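Local coordinates for MAU2 chromatid cohesion factor homolog (Saccharomyces cerevisiae, PDB 4XDN), which pairs with SCC2 in the complex needed to bring cohesin onto chromosomes, and so takes part in sister chromatid cohesion, at residues F89-V92 against E93-Q97; N101-L104 against A105-Y108; V416-L419 against Q420-V424. One frame throughout, in Å; residues are numbered along the deposited sequence.

Contact 1: F89-V92 against E93-Q97; sequences FEMV and ELLIQ
F89 to Q97 form one unbroken run inside helix 81-98, with E93 N bonded to F89 O, L95 N to M91 O and I96 N to V92 O, four residues apart each time. The oxygen of M91 is gripped by two donors. L95 N comes to M91 O in the carbonyl plane, while L94 N, 2.9 Å from M91 O, stands 59° out of that plane; its bond to E90 O is only weak. On one side of the helix V92 meets I96: CG1 of V92 lies anti to its own backbone N (chi1 164°), beside the carbonyl carbon, which brings it to 3.5 Å from I96 CD1, closer than usual carbon contact. I96 CG1 also rests on the backbone, 3.2 Å from V92 O. Next to this pair, the extended M91 chain reaches along to L95; the two side chains run aslant, with L95 CD1 3.9 Å from M91 CE. E93 does something different. Its chain bends at chi2 (81°), and a water donates both to E93 OE2, at 2.6 Å, and to F89 O, at 2.8 Å, so this carbonyl serves the helix bond and the water together. Beyond the turn, E93 OE1 is salt-bridged to a basic side chain of the chain of another protein, E90 is held by Y33, Q37, R40 and K86, and F89 lies against R131 in a cation-pi contact and meets an aromatic ring of the other protein edge-to-face. F70 of helix 53-76 meets E90 and M91, Y108 of helix 102-119 meets M91 and V92, and L140 of helix 126-144 meets I96: a helix packed on several sides by its neighbours in the largely helical, TPR-like superhelix of SCC4 proteins.

Contact 2: N101-L104 against A105-Y108; sequences NFDL and AELY
Y108 runs beside L104, one turn earlier on helix 102-119, the two side chains pointing the same way. At its root, Y108 CB is 3.9 Å from L104 O, the oxygen that also accepts the backbone bond of Y108 N. CG is about as far from that oxygen, but CD2 closes in to 3.1 Å from L104 O. One atom further out the ring passes from backbone to side chain: Y108 CE2 lies 3.4 Å from L104 CD1 and nearly as near to L104 CG. CZ still touches CD1, and the hydroxyl OH ends 4.2 Å from L104 CD1, with a weak hydrogen bond to Q71. The leucine meets the ring because its CG stands anti to its own N (chi1 177°), leaning past its carbonyl toward the next turn. Helices 81-98 and 102-119 follow each other and pack together as an antiparallel hairpin within a TPR-like superhelix: A105 packs on V92 and L95, and Y108 on M91 and V92, of helix 81-98, while F102, A105 and E106 meet L140 of helix 126-144. With an alanine here instead of Y108, the flank of L104 is likely to lose its cover, M91 a ring to pack on and Q71 a weak bond. On another side, the carboxylates D103 OD1 and E106 OE1 come within 4.3 Å of each other; R144 makes salt bridges to both, which probably offsets their repulsion. N101 sits at the N-cap position but makes no capping bond with its side chain; instead OD1 and ND2 bond to the backbone of the chain of another protein, a basic side chain of which is salt-bridged to D103 OD2, while N101 O takes the backbone N-H of A105 at 3.2 Å.

Contact 3: V416-L419 against Q420-V424; sequences VRLL and QAMKV. With SO4 (sulfate ion), chain C.
The guanidinium of R417 turns an edge, not a face, to the sulfate ion: SO4 O4 lies in its plane, 3.0 Å from R417 NE. A second sulfate oxygen, O3, is reached only weakly by NE and by NH2, the latter 3.5 Å away. The motif is an anion held at the N-terminal end of a helix, here the start of helix 415-426, where backbone N-H groups face outward. R417 N gives SO4 O4 a nearly straight bond of 3.0 Å (162°), V416 N gives SO4 O1 a longer one of 3.3 Å, and G414 N adds another. The helix end would probably favour the negative charge as well. For R417 to fold back over its own N-H, its CG takes the crowded position between backbone N and carbonyl carbon (chi1 51°), and the same oxygen O4 is then shared by main chain and side chain. V416 borders the ion on another side, with CG2 3.2 Å from SO4 O1. The sulfate probably comes from the crystallisation liquor.

Further along, the helix turns its apolar side to its neighbours: L418 and L419 pack on W392 of helix 369-398, and A421 and M422 on Y435 of helix 432-440. K423 pairs with E427. Within the turn L418 and M422 cross at a slant. M422 CG lies anti to the carbonyl carbon (chi1 -67°), and the sulfur comes back to L418: M422 SD is 3.7 Å from L418 O and 4.0 Å from L418 CG.

Contacts 1 and 2 sit on successive helices, 81-98 and 102-119, and touch: their centres are about 10 Å apart. L95 CD1 lies on A105 CA at 3.9 Å, and V92 packs against both A105 and Y108; M91 CE also meets Y108 CE2, at a distance too short to be taken exactly. M91, V92 and L95 of contact 1 thus also face contact 2. All three contacts come within reach of the chain of another protein, probably SCC2, contact 3 only through M422. Contact 3 lies apart, its centre about 45 Å from that of contact 1 and about 46 Å from that of contact 2; the nearest atoms are about 29 Å and about 26 Å away.

Contact 1: F89-V92 against E93-Q97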
# COMPACT_ATOMS: atom_id res chain seq x y z
N PHE A 89 15.36 29.42 3.10
CA PHE A 89 14.76 28.24 2.48
C PHE A 89 15.77 27.09 2.34
O PHE A 89 15.46 25.95 2.68
CB PHE A 89 14.19 28.59 1.10
CG PHE A 89 12.96 29.47 1.14
CD1 PHE A 89 12.13 29.49 2.25
CD2 PHE A 89 12.63 30.27 0.06
CE1 PHE A 89 11.00 30.29 2.28
CE2 PHE A 89 11.51 31.08 0.09
CZ PHE A 89 10.69 31.08 1.20
N GLU A 90 16.97 27.39 1.85
CA GLU A 90 18.00 26.37 1.70
C GLU A 90 18.39 25.80 3.06
O GLU A 90 18.53 24.58 3.21
CB GLU A 90 19.24 26.94 1.01
CG GLU A 90 19.05 27.22 -0.46
CD GLU A 90 20.30 27.78 -1.11
OE1 GLU A 90 21.33 27.07 -1.12
OE2 GLU A 90 20.26 28.93 -1.59
N MET A 91 18.56 26.68 4.04
CA MET A 91 18.90 26.26 5.39
C MET A 91 17.81 25.39 6.00
O MET A 91 18.08 24.30 6.51
CB MET A 91 19.14 27.47 6.28
CG MET A 91 19.24 27.14 7.76
SD MET A 91 19.51 28.57 8.81
CE MET A 91 19.16 27.82 10.39
N VAL A 92 16.57 25.88 5.97
CA VAL A 92 15.44 25.19 6.58
C VAL A 92 15.20 23.86 5.89
O VAL A 92 14.77 22.89 6.52
CB VAL A 92 14.16 26.06 6.53
CG1 VAL A 92 12.91 25.22 6.78
CG2 VAL A 92 14.25 27.18 7.54
N GLU A 93 15.48 23.81 4.59
CA GLU A 93 15.37 22.57 3.83
C GLU A 93 16.22 21.48 4.49
O GLU A 93 15.82 20.32 4.53
CB GLU A 93 15.82 22.79 2.38
CG GLU A 93 15.56 21.62 1.45
CD GLU A 93 14.13 21.57 0.94
OE1 GLU A 93 13.85 20.74 0.06
OE2 GLU A 93 13.29 22.36 1.42
N LEU A 94 17.38 21.87 5.00
CA LEU A 94 18.28 20.93 5.66
C LEU A 94 17.79 20.58 7.06
O LEU A 94 17.91 19.43 7.48
CB LEU A 94 19.70 21.50 5.73
CG LEU A 94 20.36 21.86 4.39
CD1 LEU A 94 21.79 22.32 4.62
CD2 LEU A 94 20.32 20.70 3.41
N LEU A 95 17.25 21.56 7.77
CA LEU A 95 16.70 21.30 9.10
C LEU A 95 15.58 20.27 9.01
O LEU A 95 15.46 19.39 9.86
CB LEU A 95 16.18 22.59 9.73
CG LEU A 95 17.21 23.66 10.08
CD1 LEU A 95 16.51 24.92 10.57
CD2 LEU A 95 18.19 23.16 11.13
N ILE A 96 14.78 20.39 7.96
CA ILE A 96 13.63 19.53 7.76
C ILE A 96 14.04 18.11 7.35
O ILE A 96 13.45 17.13 7.80
CB ILE A 96 12.68 20.13 6.70
CG1 ILE A 96 12.05 21.42 7.25
CG2 ILE A 96 11.58 19.15 6.32
CD1 ILE A 96 11.26 22.21 6.23
N GLN A 97 15.06 18.01 6.50
CA GLN A 97 15.44 16.73 5.92
C GLN A 97 16.55 16.00 6.69
O GLN A 97 16.69 14.79 6.56
CB GLN A 97 15.89 16.93 4.47
CG GLN A 97 14.77 17.37 3.53
CD GLN A 97 15.22 17.41 2.08
OE1 GLN A 97 16.36 17.08 1.76
NE2 GLN A 97 14.32 17.83 1.20
O HOH W 1 12.95 24.86 2.04

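Contact 2: N101-L104 against A105-Y108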
# COMPACT_ATOMS: atom_id res chain seq x y z
N ASN A 101 14.95 19.20 14.39
CA ASN A 101 14.73 20.56 14.87
C ASN A 101 13.63 21.26 14.08
O ASN A 101 13.88 22.20 13.33
CB ASN A 101 16.03 21.35 14.81
CG ASN A 101 17.10 20.76 15.70
OD1 ASN A 101 17.68 19.72 15.39
ND2 ASN A 101 17.37 21.42 16.83
N PHE A 102 12.40 20.78 14.27
CA PHE A 102 11.25 21.27 13.52
C PHE A 102 10.76 22.61 14.06
O PHE A 102 10.38 23.49 13.28
CB PHE A 102 10.13 20.23 13.56
CG PHE A 102 10.54 18.87 13.05
CD1 PHE A 102 11.29 18.75 11.89
CD2 PHE A 102 10.19 17.72 13.74
CE1 PHE A 102 11.67 17.51 11.42
CE2 PHE A 102 10.57 16.48 13.27
CZ PHE A 102 11.32 16.37 12.11
N ASP A 103 10.76 22.77 15.38
CA ASP A 103 10.38 24.04 15.99
C ASP A 103 11.30 25.16 15.54
O ASP A 103 10.86 26.28 15.27
CB ASP A 103 10.41 23.93 17.52
CG ASP A 103 9.31 23.04 18.06
OD1 ASP A 103 8.36 22.73 17.31
OD2 ASP A 103 9.39 22.66 19.25
N LEU A 104 12.59 24.85 15.45
CA LEU A 104 13.59 25.83 15.00
C LEU A 104 13.31 26.24 13.56
O LEU A 104 13.34 27.43 13.22
CB LEU A 104 15.00 25.24 15.12
CG LEU A 104 16.15 26.11 14.62
CD1 LEU A 104 16.26 27.39 15.42
CD2 LEU A 104 17.45 25.33 14.67
N ALA A 105 13.06 25.25 12.71
CA ALA A 105 12.73 25.50 11.32
C ALA A 105 11.50 26.40 11.22
O ALA A 105 11.48 27.35 10.44
CB ALA A 105 12.50 24.20 10.58
N GLU A 106 10.50 26.09 12.03
CA GLU A 106 9.24 26.82 12.01
C GLU A 106 9.43 28.28 12.42
O GLU A 106 8.78 29.17 11.89
CB GLU A 106 8.22 26.14 12.93
CG GLU A 106 6.82 26.73 12.84
CD GLU A 106 5.80 25.90 13.60
OE1 GLU A 106 6.21 25.04 14.40
OE2 GLU A 106 4.59 26.12 13.39
N LEU A 107 10.34 28.52 13.37
CA LEU A 107 10.62 29.88 13.82
C LEU A 107 11.27 30.70 12.71
O LEU A 107 10.96 31.88 12.55
CB LEU A 107 11.53 29.87 15.05
CG LEU A 107 10.88 29.53 16.40
CD1 LEU A 107 11.94 29.49 17.49
CD2 LEU A 107 9.79 30.54 16.76
N TYR A 108 12.16 30.08 11.95
CA TYR A 108 12.83 30.76 10.86
C TYR A 108 11.85 31.14 9.76
O TYR A 108 11.88 32.27 9.26
CB TYR A 108 13.94 29.88 10.28
CG TYR A 108 15.22 29.90 11.09
CD1 TYR A 108 15.94 31.08 11.25
CD2 TYR A 108 15.71 28.74 11.67
CE1 TYR A 108 17.11 31.10 11.99
CE2 TYR A 108 16.88 28.76 12.41
CZ TYR A 108 17.57 29.94 12.56
OH TYR A 108 18.74 29.95 13.29

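Contact 3: V416-L419 against Q420-V424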
# COMPACT_ATOMS: atom_id res chain seq x y z
N VAL A 416 1.73 -11.87 9.66
CA VAL A 416 2.44 -12.94 10.36
C VAL A 416 1.48 -13.78 11.19
O VAL A 416 1.50 -15.01 11.12
CB VAL A 416 3.55 -12.38 11.27
CG1 VAL A 416 4.13 -13.47 12.17
CG2 VAL A 416 4.65 -11.76 10.43
N ARG A 417 0.65 -13.12 11.99
CA ARG A 417 -0.27 -13.84 12.87
C ARG A 417 -1.47 -14.39 12.11
O ARG A 417 -2.20 -15.24 12.62
CB ARG A 417 -0.72 -12.94 14.03
CG ARG A 417 -1.26 -11.57 13.64
CD ARG A 417 -0.93 -10.53 14.71
NE ARG A 417 -0.91 -9.17 14.16
CZ ARG A 417 -1.48 -8.11 14.73
NH1 ARG A 417 -2.13 -8.21 15.88
NH2 ARG A 417 -1.39 -6.93 14.13
N LEU A 418 -1.68 -13.91 10.88
CA LEU A 418 -2.69 -14.50 10.01
C LEU A 418 -2.21 -15.88 9.57
O LEU A 418 -2.94 -16.87 9.67
CB LEU A 418 -2.96 -13.62 8.79
CG LEU A 418 -3.87 -14.25 7.72
CD1 LEU A 418 -5.20 -14.70 8.31
CD2 LEU A 418 -4.10 -13.29 6.57
N LEU A 419 -0.97 -15.94 9.10
CA LEU A 419 -0.36 -17.20 8.70
C LEU A 419 -0.27 -18.16 9.88
O LEU A 419 -0.37 -19.38 9.71
CB LEU A 419 1.03 -16.97 8.11
CG LEU A 419 1.08 -16.44 6.67
CD1 LEU A 419 2.51 -16.06 6.31
CD2 LEU A 419 0.53 -17.48 5.69
N GLN A 420 -0.09 -17.61 11.07
CA GLN A 420 -0.03 -18.42 12.28
C GLN A 420 -1.42 -18.94 12.64
O GLN A 420 -1.56 -20.08 13.08
CB GLN A 420 0.55 -17.60 13.44
CG GLN A 420 0.54 -18.32 14.78
CD GLN A 420 1.23 -19.67 14.73
OE1 GLN A 420 2.18 -19.87 13.97
NE2 GLN A 420 0.76 -20.61 15.55
N ALA A 421 -2.44 -18.11 12.44
CA ALA A 421 -3.81 -18.50 12.73
C ALA A 421 -4.26 -19.61 11.78
O ALA A 421 -4.92 -20.57 12.19
CB ALA A 421 -4.74 -17.31 12.61
N MET A 422 -3.88 -19.48 10.51
CA MET A 422 -4.20 -20.48 9.51
C MET A 422 -3.50 -21.79 9.83
O MET A 422 -4.03 -22.87 9.56
CB MET A 422 -3.80 -19.99 8.12
CG MET A 422 -4.61 -18.80 7.63
SD MET A 422 -3.85 -17.93 6.24
CE MET A 422 -3.63 -19.28 5.08
N LYS A 423 -2.31 -21.69 10.41
CA LYS A 423 -1.55 -22.88 10.79
C LYS A 423 -2.29 -23.64 11.88
O LYS A 423 -2.34 -24.87 11.86
CB LYS A 423 -0.15 -22.49 11.27
CG LYS A 423 0.72 -23.68 11.65
CD LYS A 423 2.19 -23.31 11.73
CE LYS A 423 3.06 -24.53 11.98
NZ LYS A 423 2.78 -25.17 13.30
N VAL A 424 -2.88 -22.91 12.81
CA VAL A 424 -3.65 -23.53 13.89
C VAL A 424 -4.91 -24.18 13.32
O VAL A 424 -5.26 -25.30 13.71
CB VAL A 424 -4.04 -22.50 14.97
CG1 VAL A 424 -4.99 -23.12 15.99
CG2 VAL A 424 -2.80 -21.97 15.65
S SO4 C . 2.16 -9.05 12.23
O1 SO4 C . 2.89 -9.13 10.97
O2 SO4 C . 3.10 -9.16 13.34
O3 SO4 C . 1.45 -7.78 12.30
O4 SO4 C . 1.21 -10.15 12.31